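PDB 6C87: Rab GDP dissociation inhibitor alpha from Naegleria fowleri, which probably binds prenylated, GDP-bound Rab GTPases, slows their release of GDP and extracts them from membranes for recycling through the cytosol. Local coordinates for residues K307-I312 / V364-E369. Sequence-based numbering, arbitrary orientation.
Sequences KVIRVI and VSTTVE
Val311 and Val364 form a hydrogen-bonded pair, Val311 N to Val364 O (2.8 Å) and Val364 N to Val311 O, and Ile309 and Thr366 form the next such ring through Ile309 N to Thr366 O and Thr366 N to Ile309 O. The strand axes run 170° apart, an antiparallel ladder. Val368 N reaches Lys307 O at 3.0 Å, nearly straight at hydrogen (175°) but 47° out of the carbonyl plane, and a water takes the place of a return bond, accepting from Lys307 N and donating to Val368 O. The alternate pairs, Val308 with Thr367 and Arg310 with Ser365, are non-hydrogen-bonded; their CA-H groups turn to carbonyls of the adjoining pairs, as Arg310 CA does to Val364 O.

Strand 302-315 lies between 360-367 and 389-400 in the mixed sheet of this GDP dissociation inhibitor fold. Val308, Arg310 and Ile312 make backbone hydrogen bonds to Leu395, Tyr393 and Phe391 of strand 389-400, on the other edge.

Apolar contacts line the face bearing Ile309, Val311, Val364 and Thr366. Thr366 CG2 meets Ile309 CG2 at 3.7 Å, the two side chains crossing at a slant, and Leu381 of helix 378-384 touches both valines. Val368 points toward the partner strand; its CG2, anti to the carbonyl carbon and beside the backbone N, lies against Lys307 CB (3.6 Å) and Ile309 CB (4.0 Å).

On the reverse face Arg310 CG lies against Ser365 CB (3.6 Å), while Val308 CG1 sits over one guanidinium face, toward its rim. Both polar ends look beyond the pair: Ser365 OG bonds Ala417 O, and Arg310 NH2 makes weak bonds to Tyr415 O and Asp416 O.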
ATOM      1  N   LYS A 307      -0.970 -35.091  13.429  1.00 32.97           N
ATOM      2  CA  LYS A 307      -0.698 -35.114  14.855  1.00 33.98           C
ATOM      3  C   LYS A 307       0.628 -34.417  15.121  1.00 41.25           C
ATOM      4  O   LYS A 307       1.507 -34.353  14.258  1.00 44.47           O
ATOM      5  CB  LYS A 307      -0.610 -36.539  15.418  1.00 32.53           C
ATOM      6  CG  LYS A 307      -1.898 -37.306  15.500  1.00 49.73           C
ATOM      7  CD  LYS A 307      -1.605 -38.714  16.002  1.00 51.18           C
ATOM      8  CE  LYS A 307      -2.868 -39.472  16.327  1.00 54.62           C
ATOM      9  NZ  LYS A 307      -2.599 -40.417  17.445  1.00 62.76           N
ATOM     10  N   VAL A 308       0.773 -33.908  16.340  1.00 38.34           N
ATOM     11  CA  VAL A 308       2.033 -33.342  16.800  1.00 33.27           C
ATOM     12  C   VAL A 308       2.324 -33.916  18.179  1.00 38.76           C
ATOM     13  O   VAL A 308       1.489 -33.812  19.086  1.00 36.51           O
ATOM     14  CB  VAL A 308       1.991 -31.802  16.845  1.00 32.79           C
ATOM     15  CG1 VAL A 308       3.210 -31.230  17.605  1.00 26.66           C
ATOM     16  CG2 VAL A 308       1.898 -31.236  15.442  1.00 28.25           C
ATOM     17  N   ILE A 309       3.503 -34.514  18.339  1.00 31.84           N
ATOM     18  CA  ILE A 309       3.960 -34.962  19.648  1.00 31.09           C
ATOM     19  C   ILE A 309       4.805 -33.861  20.260  1.00 37.15           C
ATOM     20  O   ILE A 309       5.647 -33.253  19.584  1.00 39.89           O
ATOM     21  CB  ILE A 309       4.755 -36.277  19.562  1.00 38.41           C
ATOM     22  CG1 ILE A 309       5.304 -36.653  20.946  1.00 38.41           C
ATOM     23  CG2 ILE A 309       5.903 -36.165  18.577  1.00 28.12           C
ATOM     24  CD1 ILE A 309       5.858 -38.075  21.035  1.00 33.59           C
ATOM     25  N   ARG A 310       4.545 -33.568  21.525  1.00 35.02           N
ATOM     26  CA  ARG A 310       5.409 -32.719  22.327  1.00 32.51           C
ATOM     27  C   ARG A 310       5.790 -33.510  23.566  1.00 37.00           C
ATOM     28  O   ARG A 310       4.913 -34.049  24.251  1.00 39.27           O
ATOM     29  CB  ARG A 310       4.727 -31.399  22.680  1.00 34.68           C
ATOM     30  CG  ARG A 310       4.557 -30.495  21.471  1.00 30.52           C
ATOM     31  CD  ARG A 310       3.804 -29.248  21.820  1.00 26.92           C
ATOM     32  NE  ARG A 310       3.626 -28.403  20.651  1.00 32.49           N
ATOM     33  CZ  ARG A 310       2.562 -28.435  19.857  1.00 34.93           C
ATOM     34  NH1 ARG A 310       1.571 -29.277  20.115  1.00 25.80           N
ATOM     35  NH2 ARG A 310       2.499 -27.622  18.805  1.00 30.29           N
ATOM     36  N   VAL A 311       7.093 -33.658  23.793  1.00 29.82           N
ATOM     37  CA  VAL A 311       7.617 -34.330  24.977  1.00 29.93           C
ATOM     38  C   VAL A 311       8.239 -33.276  25.874  1.00 31.00           C
ATOM     39  O   VAL A 311       9.263 -32.669  25.530  1.00 31.23           O
ATOM     40  CB  VAL A 311       8.632 -35.424  24.624  1.00 31.08           C
ATOM     41  CG1 VAL A 311       9.093 -36.101  25.894  1.00 27.11           C
ATOM     42  CG2 VAL A 311       8.004 -36.438  23.687  1.00 33.42           C
ATOM     43  N   ILE A 312       7.652 -33.108  27.048  1.00 32.81           N
ATOM     44  CA  ILE A 312       8.009 -32.043  27.972  1.00 32.82           C
ATOM     45  C   ILE A 312       8.929 -32.647  29.024  1.00 30.21           C
ATOM     46  O   ILE A 312       8.568 -33.630  29.687  1.00 35.10           O
ATOM     47  CB  ILE A 312       6.745 -31.405  28.574  1.00 36.85           C
ATOM     48  CG1 ILE A 312       5.852 -30.909  27.427  1.00 42.37           C
ATOM     49  CG2 ILE A 312       7.083 -30.264  29.508  1.00 30.61           C
ATOM     50  CD1 ILE A 312       4.430 -30.564  27.826  1.00 43.55           C
ATOM     51  N   VAL A 364      10.312 -31.017  23.373  1.00 31.49           N
ATOM     52  CA  VAL A 364      10.662 -31.563  22.071  1.00 32.81           C
ATOM     53  C   VAL A 364       9.377 -31.738  21.275  1.00 37.57           C
ATOM     54  O   VAL A 364       8.397 -32.296  21.783  1.00 44.51           O
ATOM     55  CB  VAL A 364      11.411 -32.898  22.210  1.00 36.78           C
ATOM     56  CG1 VAL A 364      11.902 -33.374  20.845  1.00 30.83           C
ATOM     57  CG2 VAL A 364      12.556 -32.755  23.205  1.00 39.94           C
ATOM     58  N   SER A 365       9.368 -31.249  20.037  1.00 25.57           N
ATOM     59  CA  SER A 365       8.151 -31.275  19.249  1.00 25.34           C
ATOM     60  C   SER A 365       8.458 -31.647  17.805  1.00 36.11           C
ATOM     61  O   SER A 365       9.465 -31.216  17.235  1.00 37.35           O
ATOM     62  CB  SER A 365       7.434 -29.917  19.303  1.00 31.22           C
ATOM     63  OG  SER A 365       8.206 -28.912  18.671  1.00 44.68           O
ATOM     64  N   THR A 366       7.561 -32.429  17.213  1.00 32.93           N
ATOM     65  CA  THR A 366       7.657 -32.738  15.799  1.00 30.54           C
ATOM     66  C   THR A 366       6.298 -33.220  15.328  1.00 33.30           C
ATOM     67  O   THR A 366       5.450 -33.627  16.124  1.00 30.16           O
ATOM     68  CB  THR A 366       8.742 -33.787  15.511  1.00 37.66           C
ATOM     69  OG1 THR A 366       8.988 -33.846  14.101  1.00 36.03           O
ATOM     70  CG2 THR A 366       8.325 -35.162  16.010  1.00 38.08           C
ATOM     71  N   THR A 367       6.093 -33.129  14.021  1.00 39.02           N
ATOM     72  CA  THR A 367       4.927 -33.740  13.411  1.00 34.26           C
ATOM     73  C   THR A 367       5.082 -35.252  13.466  1.00 37.29           C
ATOM     74  O   THR A 367       6.162 -35.786  13.212  1.00 38.60           O
ATOM     75  CB  THR A 367       4.771 -33.264  11.968  1.00 38.87           C
ATOM     76  OG1 THR A 367       4.473 -31.860  11.953  1.00 43.12           O
ATOM     77  CG2 THR A 367       3.679 -34.036  11.237  1.00 31.84           C
ATOM     78  N   VAL A 368       3.999 -35.940  13.829  1.00 41.66           N
ATOM     79  CA  VAL A 368       4.034 -37.390  13.977  1.00 39.86           C
ATOM     80  C   VAL A 368       4.047 -38.033  12.599  1.00 41.01           C
ATOM     81  O   VAL A 368       3.210 -37.719  11.744  1.00 44.33           O
ATOM     82  CB  VAL A 368       2.830 -37.870  14.804  1.00 43.53           C
ATOM     83  CG1 VAL A 368       2.833 -39.375  14.924  1.00 34.53           C
ATOM     84  CG2 VAL A 368       2.836 -37.216  16.184  1.00 46.29           C
ATOM     85  N   GLU A 369       5.007 -38.933  12.374  1.00 38.22           N
ATOM     86  CA  GLU A 369       5.091 -39.646  11.106  1.00 42.31           C
ATOM     87  C   GLU A 369       4.734 -41.121  11.197  1.00 46.58           C
ATOM     88  O   GLU A 369       4.400 -41.716  10.167  1.00 50.44           O
ATOM     89  CB  GLU A 369       6.506 -39.536  10.513  1.00 45.02           C
ATOM     90  CG  GLU A 369       6.977 -38.128  10.186  1.00 51.88           C
ATOM     91  CD  GLU A 369       8.428 -38.100   9.719  1.00 48.95           C
ATOM     92  OE1 GLU A 369       9.094 -39.151   9.780  1.00 49.61           O
ATOM     93  OE2 GLU A 369       8.902 -37.035   9.276  1.00 48.65           O
TER
HETATM   94  O   HOH W   1       0.688 -36.031  11.242  1.00 37.40           O